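Local coordinates for tyrosinase (Aspergillus oryzae, PDB 6JU8), which probably oxidises L-tyrosine and L-dopa to L-dopaquinone with molecular oxygen at a dinuclear copper centre, a reaction of melanin biosynthesis, at residues Asp60-Tyr64 with Phe65-Gly69; Val111-Tyr114 with Glu115-Tyr119. The protein carries 1 engineered substitution. All coordinates share one frame; numbering follows the deposited sequence.

Interaction 1 (Asp60-Tyr64 with Phe65-Gly69); sequences DQLSY and FRLAG
Ser63 N-caps the short helix 64-69: a type I beta turn from Asp60 to Ser63 leads into it, and the first helical bonds follow, Leu67 N to Ser63 O at 2.9 Å and Ala68 N to Tyr64 O at 2.8 Å. The cap itself runs from Arg66 N to Ser63 OG, 3.2 Å with an N-H...O angle of 158°. Ser63 OG sits between its own backbone N and carbonyl carbon (chi1 61°), which lets the hydroxyl reach both ways, accepting from Arg66 N and donating to Asp60 O at 2.9 Å. Asp60 O also takes Ser63 N, while Asp60 OD1 receives Leu62 N in an Asx turn, from above the carboxylate plane. Arg66 folds back along this turn, bent at chi2 and chi3, with CG 3.4 Å from Asp60 O and its guanidinium laid against the turn so that Gln61 CA rests over one face. A water donates to Gln61 OE1 and accepts from Arg66 NH2; Gln61 OE1 also accepts from Asp79 N, and Arg66 NH2 forms a salt bridge with Glu77. Leu67 CD2 meets Leu62 CD2 at 4.4 Å. The Tyr64 OH is hydrogen-bonded to Tyr368 O and Trp373 NE1, and its side chain packs between helix 103-129, which the leucines also meet, and helix 41-55.

Interaction 2 (Val111-Tyr114 with Glu115-Tyr119); sequences VTLY and EQVIY
Ile118 lays its CD1 methyl over one face of the Tyr114 ring in a CH-pi contact, 3.7 Å from CD1 to the ring centroid and 18° off the ring normal. The methyl is displaced toward the rim, nearest CE2 at 3.5 Å. The torsions of both residues bring this about: Tyr114 CG is anti to its backbone N (chi1 -172°), while Ile118 CG1 lies beside its own N (chi1 -67°) and leads CD1 back toward the preceding turn. Beside this pair, Leu113 and Val117 run side by side and point the same way, with CD1 of Leu113 3.9 Å from CG2 of Val117. Beneath these pairs is regular alpha-helical bonding: Ile118 N to Tyr114 O, 3.0 Å, and Val117 N to Leu113 O, 2.9 Å, continue the pattern set by Glu115 N to Val111 O. Thr112 O accepts from Gln116 N at 2.9 Å and also lies 2.9 Å from a water, which in turn is 2.8 Å from Glu115 OE2. The extended Glu115 chain carries its carboxylate away from the helix axis, where OE1 takes Leu147 N and forms a salt bridge with Arg23, while Gln116, equally extended, is gripped at OE1 by the backbone N of Thr10 and Gly11, and its NE2 donates to Glu120 one turn on. Stacking of Trp373 on Tyr114 joins this stretch to helix 371-389, which carries the copper ligand His376. All of it belongs to the long helix 103-129, with Tyr114, Val117 and Ile118 packed on helix 41-55, and Leu113, Tyr114 and Val117 on helix 64-69.

Interaction 1 comes first along the chain and interaction 2 comes later; their centres lie about 12 Å apart within the common central domain of tyrosinase. Helix 64-69 packs directly on the middle of helix 103-129, through Tyr64 and Leu67: Tyr64 CE1 is 3.5 Å from Tyr114 OH, and Leu67 CD2 is 3.9 Å from Leu113 CD2. Helix 41-55 borders both contacts. Both lie near copper ligands rather than at the metals. His71 follows closely after helix 64-69, whereas the side chain of Val111 comes within about 5 Å of that of His107 and about 4 Å of that of His376. The two contacts thus form adjoining parts of one buried core beside the dinuclear centre.

Interaction 1 (Asp60-Tyr64 with Phe65-Gly69)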
loop_
_atom_site.group_PDB
_atom_site.type_symbol
_atom_site.label_atom_id
_atom_site.label_comp_id
_atom_site.label_asym_id
_atom_site.label_seq_id
_atom_site.Cartn_x
_atom_site.Cartn_y
_atom_site.Cartn_z
ATOM N N ASP A 60 7.193 -17.994 23.063
ATOM C CA ASP A 60 5.832 -18.520 23.251
ATOM C C ASP A 60 5.430 -19.217 21.961
ATOM O O ASP A 60 5.318 -18.561 20.925
ATOM C CB ASP A 60 4.870 -17.376 23.584
ATOM C CG ASP A 60 3.452 -17.804 23.895
ATOM O OD1 ASP A 60 3.060 -18.941 23.541
ATOM O OD2 ASP A 60 2.682 -16.997 24.490
ATOM N N GLN A 61 5.273 -20.530 21.967
ATOM C CA GLN A 61 4.997 -21.253 20.735
ATOM C C GLN A 61 3.581 -20.967 20.235
ATOM O O GLN A 61 3.270 -21.360 19.105
ATOM C CB GLN A 61 5.236 -22.753 20.929
ATOM C CG GLN A 61 4.196 -23.400 21.830
ATOM C CD GLN A 61 4.314 -24.917 21.762
ATOM O OE1 GLN A 61 5.333 -25.397 21.263
ATOM N NE2 GLN A 61 3.298 -25.595 22.265
ATOM N N LEU A 62 2.751 -20.274 21.006
ATOM C CA LEU A 62 1.439 -19.816 20.517
ATOM C C LEU A 62 1.454 -18.352 20.085
ATOM O O LEU A 62 0.383 -17.751 19.932
ATOM C CB LEU A 62 0.365 -20.071 21.590
ATOM C CG LEU A 62 0.254 -21.513 22.095
ATOM C CD1 LEU A 62 -0.907 -21.640 23.072
ATOM C CD2 LEU A 62 0.055 -22.498 20.936
ATOM N N SER A 63 2.649 -17.783 19.899
ATOM C CA SER A 63 2.730 -16.471 19.253
ATOM C C SER A 63 2.408 -16.608 17.770
ATOM O O SER A 63 2.587 -17.684 17.170
ATOM C CB SER A 63 4.116 -15.855 19.407
ATOM O OG SER A 63 5.113 -16.672 18.787
ATOM N N TYR A 64 1.986 -15.507 17.141
ATOM C CA TYR A 64 1.736 -15.578 15.702
ATOM C C TYR A 64 2.957 -16.029 14.922
ATOM O O TYR A 64 2.885 -16.891 14.031
ATOM C CB TYR A 64 1.266 -14.200 15.212
ATOM C CG TYR A 64 0.827 -14.227 13.752
ATOM C CD1 TYR A 64 -0.495 -14.502 13.402
ATOM C CD2 TYR A 64 1.749 -13.966 12.745
ATOM C CE1 TYR A 64 -0.889 -14.515 12.075
ATOM C CE2 TYR A 64 1.372 -13.983 11.405
ATOM C CZ TYR A 64 0.058 -14.270 11.090
ATOM O OH TYR A 64 -0.319 -14.283 9.761
ATOM N N PHE A 65 4.117 -15.452 15.256
ATOM C CA PHE A 65 5.330 -15.801 14.539
ATOM C C PHE A 65 5.566 -17.314 14.610
ATOM O O PHE A 65 5.866 -17.977 13.629
ATOM C CB PHE A 65 6.561 -15.064 15.101
ATOM C CG PHE A 65 7.815 -15.386 14.327
ATOM C CD1 PHE A 65 8.520 -16.564 14.559
ATOM C CD2 PHE A 65 8.286 -14.501 13.352
ATOM C CE1 PHE A 65 9.663 -16.881 13.831
ATOM C CE2 PHE A 65 9.412 -14.815 12.622
ATOM C CZ PHE A 65 10.109 -15.979 12.871
ATOM N N ARG A 66 5.456 -17.893 15.814
ATOM C CA ARG A 66 5.753 -19.317 15.942
ATOM C C ARG A 66 4.689 -20.183 15.293
ATOM O O ARG A 66 5.010 -21.260 14.767
ATOM C CB ARG A 66 5.940 -19.676 17.414
ATOM C CG ARG A 66 7.155 -19.050 18.077
ATOM C CD ARG A 66 8.480 -19.634 17.602
ATOM N NE ARG A 66 8.546 -21.094 17.708
ATOM C CZ ARG A 66 8.732 -21.757 18.834
ATOM N NH1 ARG A 66 8.842 -21.117 19.998
ATOM N NH2 ARG A 66 8.770 -23.093 18.835
ATOM N N LEU A 67 3.422 -19.787 15.324
ATOM C CA LEU A 67 2.387 -20.542 14.614
ATOM C C LEU A 67 2.585 -20.506 13.107
ATOM O O LEU A 67 2.529 -21.556 12.448
ATOM C CB LEU A 67 1.003 -19.978 14.972
ATOM C CG LEU A 67 0.605 -20.210 16.430
ATOM C CD1 LEU A 67 -0.631 -19.396 16.756
ATOM C CD2 LEU A 67 0.355 -21.702 16.664
ATOM N N ALA A 68 2.875 -19.325 12.555
ATOM C CA ALA A 68 3.242 -19.220 11.146
ATOM C C ALA A 68 4.514 -20.004 10.842
ATOM O O ALA A 68 4.674 -20.572 9.757
ATOM C CB ALA A 68 3.429 -17.764 10.774
ATOM N N GLY A 69 5.434 -20.072 11.806
ATOM C CA GLY A 69 6.688 -20.775 11.602
ATOM C C GLY A 69 6.504 -22.263 11.455
ATOM O O GLY A 69 7.378 -22.938 10.906
HETATM O O HOH W 1 8.055 -24.877 21.394
#

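Interaction 2 (Val111-Tyr114 with Glu115-Tyr119)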
loop_
_atom_site.group_PDB
_atom_site.type_symbol
_atom_site.label_atom_id
_atom_site.label_comp_id
_atom_site.label_asym_id
_atom_site.label_seq_id
_atom_site.Cartn_x
_atom_site.Cartn_y
_atom_site.Cartn_z
ATOM N N VAL A 111 -5.269 -25.080 10.131
ATOM C CA VAL A 111 -6.255 -23.991 10.241
ATOM C C VAL A 111 -7.023 -24.102 11.561
ATOM O O VAL A 111 -7.306 -23.088 12.205
ATOM C CB VAL A 111 -7.212 -24.026 9.047
ATOM C CG1 VAL A 111 -8.388 -23.047 9.233
ATOM C CG2 VAL A 111 -6.472 -23.682 7.757
ATOM N N THR A 112 -7.332 -25.323 11.990
ATOM C CA THR A 112 -8.048 -25.532 13.244
ATOM C C THR A 112 -7.182 -25.121 14.429
ATOM O O THR A 112 -7.681 -24.543 15.404
ATOM C CB THR A 112 -8.432 -27.012 13.376
ATOM O OG1 THR A 112 -9.369 -27.327 12.336
ATOM C CG2 THR A 112 -9.129 -27.311 14.697
ATOM N N LEU A 113 -5.880 -25.376 14.392
ATOM C CA LEU A 113 -4.985 -24.901 15.448
ATOM C C LEU A 113 -5.093 -23.383 15.584
ATOM O O LEU A 113 -5.210 -22.849 16.684
ATOM C CB LEU A 113 -3.543 -25.319 15.132
ATOM C CG LEU A 113 -2.414 -24.648 15.893
ATOM C CD1 LEU A 113 -2.501 -24.919 17.397
ATOM C CD2 LEU A 113 -1.044 -25.079 15.372
ATOM N N TYR A 114 -5.007 -22.674 14.459
ATOM C CA TYR A 114 -5.047 -21.205 14.475
ATOM C C TYR A 114 -6.369 -20.723 15.068
ATOM O O TYR A 114 -6.386 -19.845 15.926
ATOM C CB TYR A 114 -4.912 -20.704 13.061
ATOM C CG TYR A 114 -4.750 -19.236 12.782
ATOM C CD1 TYR A 114 -3.650 -18.515 13.209
ATOM C CD2 TYR A 114 -5.711 -18.572 12.016
ATOM C CE1 TYR A 114 -3.494 -17.165 12.929
ATOM C CE2 TYR A 114 -5.555 -17.235 11.711
ATOM C CZ TYR A 114 -4.458 -16.537 12.168
ATOM O OH TYR A 114 -4.318 -15.214 11.836
ATOM N N GLU A 115 -7.454 -21.314 14.574
ATOM C CA GLU A 115 -8.784 -20.963 15.081
ATOM C C GLU A 115 -8.902 -21.188 16.584
ATOM O O GLU A 115 -9.486 -20.359 17.305
ATOM C CB GLU A 115 -9.828 -21.795 14.338
ATOM C CG GLU A 115 -11.272 -21.595 14.756
ATOM C CD GLU A 115 -12.184 -22.465 13.908
ATOM O OE1 GLU A 115 -12.917 -21.924 13.070
ATOM O OE2 GLU A 115 -12.122 -23.710 14.061
ATOM N N GLN A 116 -8.345 -22.316 17.056
ATOM C CA GLN A 116 -8.472 -22.639 18.473
ATOM C C GLN A 116 -7.672 -21.654 19.313
ATOM O O GLN A 116 -8.121 -21.215 20.368
ATOM C CB GLN A 116 -7.976 -24.070 18.715
ATOM C CG GLN A 116 -8.123 -24.521 20.176
ATOM C CD GLN A 116 -7.629 -25.939 20.379
ATOM O OE1 GLN A 116 -7.792 -26.793 19.514
ATOM N NE2 GLN A 116 -6.997 -26.209 21.511
ATOM N N VAL A 117 -6.449 -21.350 18.887
ATOM C CA VAL A 117 -5.606 -20.397 19.619
ATOM C C VAL A 117 -6.279 -19.039 19.700
ATOM O O VAL A 117 -6.269 -18.366 20.741
ATOM C CB VAL A 117 -4.214 -20.293 18.968
ATOM C CG1 VAL A 117 -3.420 -19.133 19.545
ATOM C CG2 VAL A 117 -3.483 -21.629 19.161
ATOM N N ILE A 118 -6.859 -18.598 18.575
ATOM C CA ILE A 118 -7.607 -17.343 18.586
ATOM C C ILE A 118 -8.776 -17.348 19.556
ATOM O O ILE A 118 -8.917 -16.406 20.363
ATOM C CB ILE A 118 -8.074 -16.992 17.154
ATOM C CG1 ILE A 118 -6.882 -16.670 16.247
ATOM C CG2 ILE A 118 -9.067 -15.825 17.217
ATOM C CD1 ILE A 118 -7.249 -16.677 14.773
ATOM N N TYR A 119 -9.593 -18.389 19.536
ATOM C CA TYR A 119 -10.708 -18.527 20.461
ATOM C C TYR A 119 -10.225 -18.460 21.902
ATOM O O TYR A 119 -10.810 -17.774 22.729
ATOM C CB TYR A 119 -11.411 -19.862 20.205
ATOM C CG TYR A 119 -12.430 -20.262 21.252
ATOM C CD1 TYR A 119 -13.719 -19.733 21.241
ATOM C CD2 TYR A 119 -12.106 -21.201 22.243
ATOM C CE1 TYR A 119 -14.668 -20.119 22.204
ATOM C CE2 TYR A 119 -13.042 -21.576 23.184
ATOM C CZ TYR A 119 -14.308 -21.033 23.168
ATOM O OH TYR A 119 -15.219 -21.436 24.119
HETATM O O HOH W 2 -10.537 -24.711 16.097
#